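Local structure of 3-deoxy-D-manno-octulosonate 8-phosphate phosphatase KdsC (Haemophilus influenzae, 4HGP) at residues A[3-8]-A[153-158]; A[11-16]-A[103-108]; A[54-59]-A[77-82]. The protein catalyses the magnesium-dependent hydrolysis of 3-deoxy-D-manno-octulosonate 8-phosphate to 3-deoxy-D-manno-octulosonate (KDO) and inorganic phosphate, a step of lipopolysaccharide biosynthesis. All coordinates share one frame; numbering follows the deposited sequence.

Overall arrangement
Contacts 2 and 3 share one parallel sheet. Strands 10-13 and 53-57 are neighbours in it, joined by probable hydrogen bonds such as Val-11 O to Ala-55 N at 2.7 Å, and the two contact centres lie 9 Å apart. Both end at the active site: contact 2 supplies the three protein ligands of magnesium and the aspartate on vanadium, while contact 3 adds Ser-58 and Gly-59 and reaches the bound KDO. Contact 1 lies at the other end of strand 10-13, its centre 16 Å from that of contact 2 and 23 Å from that of contact 3. It still packs on contact 2, through Ile-155 CD1 against Val-11 CG2 at 3.9 Å.

Contact 1: A[3-8]-A[153-158]; sequences QKLENI and DMILQA
Leu-5 presses its side chain onto the last turns of helix 147-158, and here the packing is close. Its CB meets CB of Ala-158 at 3.5 Å; alanine suits the spot because a single methyl lets the two backbones come near, with the CA atoms of Glu-6 and Ala-158 5.6 Å apart. Further out, the Leu-5 CD2 branch touches the terminal CE methyl of Met-154 at 3.6 Å. The methionine runs extended from CA to SD and then bends (chi3 62°), which swings that methyl back to the leucine. Ile-8 crosses Ile-155 at about a right angle and only brushes it, CG2 to CD1 at 4.2 Å.

The Glu-6 side is loose and open to solvent. Its CG lies 3.7 Å from Ala-158 O, and the carboxylate is held by Gln-2, whose NE2 bonds both Glu-6 OE2 and Ala-158 O. No hydrogen bond joins the two segments directly, but Gln-159 reaches back to Leu-5 O and Ile-8 O. A type I turn from Leu-5 to Ile-8 leads on towards strand 10-13. The contact thus seats the short N-terminal helix on helix 147-158, one of the helices flanking the parallel sheet of a Rossmann-like HAD core.

Contact 2: A[11-16]-A[103-108]; sequences VITDVD and AYIGDD. With MG (magnesium ion), chain B; VN4 (oxido(dioxo)vanadium), chain C.
One magnesium ion is gripped from both segments: Asp-14 OD2 and Asp-16 O from 11-16 and Asp-107 OD1 from 103-108 sit together on one face of it. Asp-14 OD2 and Asp-107 OD1 each lie 2.0 Å from the metal; two waters and an oxygen of the vanadium group, modelled doubtfully close, complete six ligands. This is the HAD-type metal site, and Asp-14 and Asp-16 fit the DxDx(T/V) signature at a strand end. The three protein oxygens crowd one another, a closeness that their shared bonding to the cation probably makes tolerable.

Asp-14 divides its carboxylate: OD2 takes magnesium, while OD1 stands 2.1 Å from the vanadium, consistent with the nucleophilic role of this aspartate in HAD phosphatases. Val-15 N and Asp-16 N donate to O1 of the vanadium group, the latter at 2.8 Å. Asp-107 OD2 has a second partner, Arg-39 of a neighbouring subunit.

Behind the site, strands 10-13 and 102-106 run parallel. Ile-12 N donates to Ala-103 O at 2.8 Å, and Asp-14 N to Ile-105 O in an almost straight bond (174°), which fixes the start of the metal loop. Ile-12 lays CG2 3.6 Å from Tyr-104 CD1. With CG opposite the backbone N (chi1 -175°), the tyrosine ring extends towards Asp-14, and its hydroxyl bonds Asp-111 and Lys-84; glycine suits position 106 because Tyr-104 CE2 would crowd a side chain there. On the other face, Thr-13 and Ile-105 lie side by side, Thr-13 OG1 3.3 Å from Ile-105 CG2. That hydroxyl donates to Asp-14 O at 2.9 Å.

Contact 3: A[54-59]-A[77-82]; sequences VAVLSG and FFLGKL. With VN4 (oxido(dioxo)vanadium), chain C; KDO (3-deoxy-alpha-D-manno-oct-2-ulopyranosonic acid), chain D.
Strands 53-57 and 76-78 run parallel, with Val-56 beside Phe-77 and Leu-57 beside Phe-78, and the chain directions of the touching parts differ by 23°. Phe-78 N donates to Val-56 O and Ser-58 N to Phe-78 O. Past the strands, Lys-81 N gives Ser-58 O a short bond of 2.8 Å, straight at the hydrogen (176°) though it meets the carbonyl from an angle. Gly-80, whose positive phi favours glycine, turns the chain just before this bond.

The apolar side chains fill in around this backbone. Val-56 reaches with CG1 to Leu-79 CD2 at 4.0 Å, on the side where Phe-77 and, beyond the strand, Leu-79 pack against helix 63-72. On the other face, the CD1 branch of Leu-57 slants across to Phe-78 CB at 3.9 Å, under helix 84-95.

At the strand end the residues turn polar or small. Ser-58, its OG swung opposite the backbone N (chi1 179°), puts that oxygen 2.6 Å from O1 of the bound vanadium oxide; the hydroxyl is also hydrogen-bonded to Arg-60 O. Gly-59 N donates to O3 at 2.8 Å. Leu-82 CD2 lies 3.7 Å from Gly-59 CA, an approach that suits a residue without a side chain, and 3.6 Å from C8 of KDO. A beta-alpha-beta crossover through helix 63-72 joins the strands, and the serine just beyond its first strand, beside the oxyanion, resembles motif II of HAD phosphatases.

Contact 1: A[3-8]-A[153-158]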
loop_
_atom_site.group_PDB
_atom_site.type_symbol
_atom_site.label_atom_id
_atom_site.label_comp_id
_atom_site.label_asym_id
_atom_site.label_seq_id
_atom_site.Cartn_x
_atom_site.Cartn_y
_atom_site.Cartn_z
ATOM N N GLN A 3 -5.069 -9.555 34.122
ATOM C CA GLN A 3 -4.407 -9.104 35.342
ATOM C C GLN A 3 -3.208 -8.203 35.071
ATOM O O GLN A 3 -2.878 -7.342 35.887
ATOM C CB GLN A 3 -4.018 -10.286 36.240
ATOM C CG GLN A 3 -5.175 -10.831 37.088
ATOM C CD GLN A 3 -5.232 -10.217 38.486
ATOM O OE1 GLN A 3 -4.304 -9.524 38.914
ATOM N NE2 GLN A 3 -6.329 -10.470 39.203
ATOM N N LYS A 4 -2.557 -8.386 33.929
ATOM C CA LYS A 4 -1.489 -7.468 33.565
ATOM C C LYS A 4 -2.048 -6.201 32.908
ATOM O O LYS A 4 -1.642 -5.091 33.253
ATOM C CB LYS A 4 -0.402 -8.152 32.722
ATOM C CG LYS A 4 -0.892 -9.033 31.594
ATOM C CD LYS A 4 0.116 -10.152 31.303
ATOM C CE LYS A 4 1.512 -9.605 31.021
ATOM N NZ LYS A 4 2.505 -9.863 32.116
ATOM N N LEU A 5 -3.008 -6.373 32.002
ATOM C CA LEU A 5 -3.664 -5.251 31.318
ATOM C C LEU A 5 -4.285 -4.239 32.279
ATOM O O LEU A 5 -4.358 -3.049 31.984
ATOM C CB LEU A 5 -4.751 -5.783 30.382
ATOM C CG LEU A 5 -4.522 -5.760 28.873
ATOM C CD1 LEU A 5 -3.067 -5.966 28.530
ATOM C CD2 LEU A 5 -5.392 -6.815 28.205
ATOM N N GLU A 6 -4.729 -4.731 33.426
ATOM C CA GLU A 6 -5.388 -3.912 34.436
ATOM C C GLU A 6 -4.475 -2.902 35.117
ATOM O O GLU A 6 -4.934 -1.876 35.625
ATOM C CB GLU A 6 -5.991 -4.816 35.507
ATOM C CG GLU A 6 -7.435 -5.122 35.288
ATOM C CD GLU A 6 -8.036 -5.945 36.403
ATOM O OE1 GLU A 6 -7.332 -6.242 37.393
ATOM O OE2 GLU A 6 -9.221 -6.296 36.288
ATOM N N ASN A 7 -3.185 -3.201 35.151
ATOM C CA ASN A 7 -2.254 -2.369 35.897
ATOM C C ASN A 7 -1.280 -1.598 35.012
ATOM O O ASN A 7 -0.258 -1.100 35.484
ATOM C CB ASN A 7 -1.510 -3.218 36.928
ATOM C CG ASN A 7 -2.445 -3.837 37.958
ATOM O OD1 ASN A 7 -3.453 -3.236 38.351
ATOM N ND2 ASN A 7 -2.113 -5.042 38.403
ATOM N N ILE A 8 -1.603 -1.495 33.726
ATOM C CA ILE A 8 -0.775 -0.733 32.805
ATOM C C ILE A 8 -1.028 0.768 32.933
ATOM O O ILE A 8 -2.172 1.234 32.852
ATOM C CB ILE A 8 -0.951 -1.181 31.337
ATOM C CG1 ILE A 8 -0.574 -2.654 31.177
ATOM C CG2 ILE A 8 -0.110 -0.310 30.414
ATOM C CD1 ILE A 8 0.734 -3.037 31.847
ATOM N N ASP A 153 -7.186 -0.535 22.643
ATOM C CA ASP A 153 -8.565 -0.937 22.900
ATOM C C ASP A 153 -8.641 -1.996 23.987
ATOM O O ASP A 153 -9.529 -1.953 24.839
ATOM C CB ASP A 153 -9.227 -1.443 21.617
ATOM C CG ASP A 153 -9.793 -0.319 20.772
ATOM O OD1 ASP A 153 -9.671 0.854 21.172
ATOM O OD2 ASP A 153 -10.351 -0.612 19.699
ATOM N N MET A 154 -7.696 -2.932 23.957
ATOM C CA MET A 154 -7.640 -4.019 24.918
ATOM C C MET A 154 -7.326 -3.502 26.304
ATOM O O MET A 154 -7.902 -3.943 27.294
ATOM C CB MET A 154 -6.543 -4.996 24.532
ATOM C CG MET A 154 -6.931 -6.053 23.542
ATOM S SD MET A 154 -5.497 -7.049 23.125
ATOM C CE MET A 154 -5.103 -7.738 24.724
ATOM N N ILE A 155 -6.380 -2.578 26.372
ATOM C CA ILE A 155 -5.924 -2.081 27.657
ATOM C C ILE A 155 -7.039 -1.312 28.349
ATOM O O ILE A 155 -7.334 -1.550 29.518
ATOM C CB ILE A 155 -4.678 -1.196 27.512
ATOM C CG1 ILE A 155 -3.523 -2.000 26.913
ATOM C CG2 ILE A 155 -4.260 -0.648 28.864
ATOM C CD1 ILE A 155 -2.189 -1.285 26.949
ATOM N N LEU A 156 -7.651 -0.398 27.605
ATOM C CA LEU A 156 -8.760 0.403 28.108
ATOM C C LEU A 156 -9.933 -0.453 28.590
ATOM O O LEU A 156 -10.459 -0.240 29.679
ATOM C CB LEU A 156 -9.235 1.391 27.040
ATOM C CG LEU A 156 -8.242 2.492 26.677
ATOM C CD1 LEU A 156 -8.853 3.452 25.686
ATOM C CD2 LEU A 156 -7.771 3.223 27.916
ATOM N N GLN A 157 -10.340 -1.416 27.775
ATOM C CA GLN A 157 -11.454 -2.283 28.143
ATOM C C GLN A 157 -11.173 -3.123 29.392
ATOM O O GLN A 157 -12.063 -3.345 30.206
ATOM C CB GLN A 157 -11.848 -3.185 26.983
ATOM C CG GLN A 157 -13.017 -4.082 27.321
ATOM C CD GLN A 157 -13.805 -4.485 26.106
ATOM O OE1 GLN A 157 -14.160 -3.646 25.284
ATOM N NE2 GLN A 157 -14.082 -5.778 25.979
ATOM N N ALA A 158 -9.936 -3.589 29.533
ATOM C CA ALA A 158 -9.522 -4.329 30.723
ATOM C C ALA A 158 -9.708 -3.480 31.975
ATOM O O ALA A 158 -10.107 -3.983 33.019
ATOM C CB ALA A 158 -8.092 -4.750 30.598
#

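Contact 2: A[11-16]-A[103-108]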
loop_
_atom_site.group_PDB
_atom_site.type_symbol
_atom_site.label_atom_id
_atom_site.label_comp_id
_atom_site.label_asym_id
_atom_site.label_seq_id
_atom_site.Cartn_x
_atom_site.Cartn_y
_atom_site.Cartn_z
ATOM N N VAL A 11 2.703 2.939 28.149
ATOM C CA VAL A 11 2.900 2.160 26.929
ATOM C C VAL A 11 4.051 2.724 26.100
ATOM O O VAL A 11 4.054 3.908 25.748
ATOM C CB VAL A 11 1.638 2.147 26.040
ATOM C CG1 VAL A 11 1.917 1.386 24.761
ATOM C CG2 VAL A 11 0.450 1.545 26.784
ATOM N N ILE A 12 5.019 1.869 25.785
ATOM C CA ILE A 12 6.113 2.244 24.899
ATOM C C ILE A 12 5.965 1.534 23.553
ATOM O O ILE A 12 5.782 0.318 23.502
ATOM C CB ILE A 12 7.470 1.888 25.515
ATOM C CG1 ILE A 12 7.601 2.533 26.900
ATOM C CG2 ILE A 12 8.599 2.297 24.577
ATOM C CD1 ILE A 12 8.881 2.157 27.635
ATOM N N THR A 13 6.025 2.294 22.466
ATOM C CA THR A 13 5.848 1.698 21.149
ATOM C C THR A 13 7.033 1.916 20.212
ATOM O O THR A 13 7.629 2.990 20.162
ATOM C CB THR A 13 4.543 2.181 20.476
ATOM O OG1 THR A 13 4.330 1.462 19.254
ATOM C CG2 THR A 13 4.582 3.688 20.196
ATOM N N ASP A 14 7.370 0.864 19.484
ATOM C CA ASP A 14 8.289 0.957 18.370
ATOM C C ASP A 14 7.554 1.626 17.198
ATOM O O ASP A 14 6.329 1.669 17.185
ATOM C CB ASP A 14 8.730 -0.445 17.987
ATOM C CG ASP A 14 9.538 -0.458 16.738
ATOM O OD1 ASP A 14 10.489 0.342 16.668
ATOM O OD2 ASP A 14 9.197 -1.229 15.820
ATOM N N VAL A 15 8.284 2.158 16.222
ATOM C CA VAL A 15 7.628 2.853 15.113
ATOM C C VAL A 15 7.540 2.028 13.842
ATOM O O VAL A 15 6.445 1.727 13.354
ATOM C CB VAL A 15 8.328 4.174 14.777
ATOM C CG1 VAL A 15 7.574 4.916 13.679
ATOM C CG2 VAL A 15 8.480 5.017 16.031
ATOM N N ASP A 16 8.695 1.697 13.279
ATOM C CA ASP A 16 8.700 1.035 11.982
ATOM C C ASP A 16 8.203 -0.391 12.140
ATOM O O ASP A 16 8.766 -1.178 12.919
ATOM C CB ASP A 16 10.093 1.071 11.339
ATOM C CG ASP A 16 10.666 2.476 11.260
ATOM O OD1 ASP A 16 10.077 3.317 10.546
ATOM O OD2 ASP A 16 11.707 2.742 11.908
ATOM N N ALA A 103 3.814 -1.530 29.302
ATOM C CA ALA A 103 3.592 -2.403 28.150
ATOM C C ALA A 103 4.382 -1.935 26.929
ATOM O O ALA A 103 4.500 -0.735 26.684
ATOM C CB ALA A 103 2.115 -2.473 27.818
ATOM N N TYR A 104 4.921 -2.885 26.164
ATOM C CA TYR A 104 5.718 -2.561 24.980
ATOM C C TYR A 104 5.174 -3.316 23.783
ATOM O O TYR A 104 4.795 -4.474 23.899
ATOM C CB TYR A 104 7.198 -2.925 25.178
ATOM C CG TYR A 104 8.106 -2.500 24.032
ATOM C CD1 TYR A 104 8.731 -1.260 24.046
ATOM C CD2 TYR A 104 8.332 -3.334 22.935
ATOM C CE1 TYR A 104 9.560 -0.858 23.007
ATOM C CE2 TYR A 104 9.155 -2.936 21.888
ATOM C CZ TYR A 104 9.770 -1.695 21.934
ATOM O OH TYR A 104 10.595 -1.272 20.909
ATOM N N ILE A 105 5.153 -2.661 22.631
ATOM C CA ILE A 105 4.701 -3.307 21.404
ATOM C C ILE A 105 5.767 -3.168 20.305
ATOM O O ILE A 105 6.218 -2.059 20.004
ATOM C CB ILE A 105 3.334 -2.749 20.974
ATOM C CG1 ILE A 105 2.892 -3.329 19.624
ATOM C CG2 ILE A 105 3.366 -1.231 20.952
ATOM C CD1 ILE A 105 1.489 -2.931 19.223
ATOM N N GLY A 106 6.184 -4.300 19.735
ATOM C CA GLY A 106 7.256 -4.320 18.748
ATOM C C GLY A 106 6.991 -5.273 17.595
ATOM O O GLY A 106 5.930 -5.881 17.537
ATOM N N ASP A 107 7.946 -5.414 16.677
ATOM C CA ASP A 107 7.772 -6.317 15.537
ATOM C C ASP A 107 9.013 -7.082 15.091
ATOM O O ASP A 107 8.920 -7.915 14.193
ATOM C CB ASP A 107 7.269 -5.539 14.319
ATOM C CG ASP A 107 8.377 -4.746 13.646
ATOM O OD1 ASP A 107 8.749 -3.696 14.199
ATOM O OD2 ASP A 107 8.881 -5.164 12.578
ATOM N N ASP A 108 10.175 -6.787 15.662
ATOM C CA ASP A 108 11.408 -7.380 15.157
ATOM C C ASP A 108 12.432 -7.608 16.268
ATOM O O ASP A 108 12.214 -7.227 17.417
ATOM C CB ASP A 108 11.988 -6.523 14.017
ATOM C CG ASP A 108 12.921 -7.305 13.093
ATOM O OD1 ASP A 108 12.942 -8.554 13.152
ATOM O OD2 ASP A 108 13.627 -6.657 12.287
HETATM MG MG MG B . 10.037 -2.175 14.248
HETATM V V VN4 C . 11.780 0.623 15.032
HETATM O O1 VN4 C . 10.815 2.456 14.929
HETATM O O2 VN4 C . 11.163 -1.024 13.915
HETATM O O3 VN4 C . 13.249 0.381 16.495
HETATM O O HOH W 1 10.907 -3.021 12.573
HETATM O O HOH W 2 11.404 -3.102 15.492
#

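Contact 3: A[54-59]-A[77-82]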
loop_
_atom_site.group_PDB
_atom_site.type_symbol
_atom_site.label_atom_id
_atom_site.label_comp_id
_atom_site.label_asym_id
_atom_site.label_seq_id
_atom_site.Cartn_x
_atom_site.Cartn_y
_atom_site.Cartn_z
ATOM N N VAL A 54 2.109 7.571 27.002
ATOM C CA VAL A 54 2.567 6.877 25.807
ATOM C C VAL A 54 3.983 7.346 25.452
ATOM O O VAL A 54 4.271 8.539 25.476
ATOM C CB VAL A 54 1.594 7.106 24.614
ATOM C CG1 VAL A 54 2.108 6.421 23.347
ATOM C CG2 VAL A 54 0.187 6.620 24.954
ATOM N N ALA A 55 4.870 6.408 25.142
ATOM C CA ALA A 55 6.221 6.763 24.721
ATOM C C ALA A 55 6.625 6.049 23.438
ATOM O O ALA A 55 6.123 4.967 23.115
ATOM C CB ALA A 55 7.228 6.482 25.830
ATOM N N VAL A 56 7.535 6.673 22.700
ATOM C CA VAL A 56 8.016 6.121 21.455
ATOM C C VAL A 56 9.480 5.743 21.595
ATOM O O VAL A 56 10.268 6.497 22.150
ATOM C CB VAL A 56 7.832 7.126 20.320
ATOM C CG1 VAL A 56 8.518 6.639 19.072
ATOM C CG2 VAL A 56 6.361 7.348 20.075
ATOM N N LEU A 57 9.829 4.552 21.112
ATOM C CA LEU A 57 11.200 4.065 21.130
ATOM C C LEU A 57 11.548 3.484 19.763
ATOM O O LEU A 57 11.011 2.447 19.372
ATOM C CB LEU A 57 11.370 3.005 22.222
ATOM C CG LEU A 57 12.768 2.429 22.450
ATOM C CD1 LEU A 57 13.791 3.543 22.630
ATOM C CD2 LEU A 57 12.756 1.504 23.652
ATOM N N SER A 58 12.445 4.156 19.049
ATOM C CA SER A 58 12.775 3.788 17.674
ATOM C C SER A 58 14.278 3.757 17.428
ATOM O O SER A 58 15.010 4.602 17.934
ATOM C CB SER A 58 12.118 4.771 16.693
ATOM O OG SER A 58 12.432 4.452 15.350
ATOM N N GLY A 59 14.730 2.786 16.643
ATOM C CA GLY A 59 16.122 2.706 16.246
ATOM C C GLY A 59 16.461 3.676 15.127
ATOM O O GLY A 59 17.623 3.814 14.740
ATOM N N PHE A 77 10.301 10.009 24.750
ATOM C CA PHE A 77 10.768 9.237 23.594
ATOM C C PHE A 77 12.289 9.213 23.438
ATOM O O PHE A 77 12.965 10.176 23.765
ATOM C CB PHE A 77 10.122 9.743 22.289
ATOM C CG PHE A 77 10.341 11.216 22.012
ATOM C CD1 PHE A 77 11.503 11.659 21.403
ATOM C CD2 PHE A 77 9.367 12.150 22.334
ATOM C CE1 PHE A 77 11.698 13.003 21.140
ATOM C CE2 PHE A 77 9.554 13.485 22.070
ATOM C CZ PHE A 77 10.719 13.915 21.475
ATOM N N PHE A 78 12.820 8.113 22.924
ATOM C CA PHE A 78 14.220 8.053 22.526
ATOM C C PHE A 78 14.319 7.540 21.085
ATOM O O PHE A 78 13.815 6.465 20.768
ATOM C CB PHE A 78 15.012 7.144 23.466
ATOM C CG PHE A 78 15.202 7.707 24.854
ATOM C CD1 PHE A 78 15.697 8.990 25.051
ATOM C CD2 PHE A 78 14.870 6.955 25.965
ATOM C CE1 PHE A 78 15.871 9.493 26.339
ATOM C CE2 PHE A 78 15.033 7.456 27.249
ATOM C CZ PHE A 78 15.532 8.725 27.434
ATOM N N LEU A 79 14.958 8.314 20.213
ATOM C CA LEU A 79 15.035 7.960 18.801
ATOM C C LEU A 79 16.469 7.610 18.390
ATOM O O LEU A 79 17.415 7.960 19.082
ATOM C CB LEU A 79 14.476 9.092 17.937
ATOM C CG LEU A 79 13.089 9.609 18.312
ATOM C CD1 LEU A 79 12.629 10.685 17.335
ATOM C CD2 LEU A 79 12.060 8.471 18.399
ATOM N N GLY A 80 16.618 6.921 17.264
ATOM C CA GLY A 80 17.915 6.425 16.828
ATOM C C GLY A 80 18.562 5.485 17.826
ATOM O O GLY A 80 19.790 5.387 17.908
ATOM N N LYS A 81 17.735 4.769 18.576
ATOM C CA LYS A 81 18.218 3.999 19.715
ATOM C C LYS A 81 18.033 2.493 19.516
ATOM O O LYS A 81 16.927 1.974 19.626
ATOM C CB LYS A 81 17.499 4.469 20.981
ATOM C CG LYS A 81 18.049 3.894 22.269
ATOM C CD LYS A 81 19.112 4.790 22.890
ATOM C CE LYS A 81 19.518 4.247 24.252
ATOM N NZ LYS A 81 20.745 4.885 24.803
ATOM N N LEU A 82 19.135 1.797 19.239
ATOM C CA LEU A 82 19.091 0.393 18.845
ATOM C C LEU A 82 19.251 -0.573 20.011
ATOM O O LEU A 82 18.874 -1.741 19.914
ATOM C CB LEU A 82 20.155 0.112 17.784
ATOM C CG LEU A 82 19.796 0.638 16.394
ATOM C CD1 LEU A 82 20.956 0.439 15.448
ATOM C CD2 LEU A 82 18.564 -0.072 15.879
HETATM V V VN4 C . 11.780 0.623 15.032
HETATM O O1 VN4 C . 10.815 2.456 14.929
HETATM O O2 VN4 C . 11.163 -1.024 13.915
HETATM O O3 VN4 C . 13.249 0.381 16.495
HETATM C C1 KDO D . 16.481 -0.228 7.984
HETATM O O1A KDO D . 16.736 0.963 7.682
HETATM O O1B KDO D . 15.823 -0.940 7.188
HETATM C C2 KDO D . 16.932 -0.804 9.290
HETATM O O2 KDO D . 16.419 -2.196 9.357
HETATM C C3 KDO D . 18.109 -0.825 9.334
HETATM C C4 KDO D . 18.679 -1.021 10.463
HETATM O O4 KDO D . 19.926 -0.146 10.448
HETATM C C5 KDO D . 17.985 -0.625 11.713
HETATM O O5 KDO D . 18.396 0.645 11.934
HETATM C C6 KDO D . 16.370 -0.705 11.852
HETATM O O6 KDO D . 16.344 -0.021 10.443
HETATM C C7 KDO D . 15.769 -0.024 12.766
HETATM O O7 KDO D . 16.543 1.165 13.082
HETATM C C8 KDO D . 15.527 -0.879 14.066
HETATM O O8 KDO D . 14.576 -0.426 14.965
#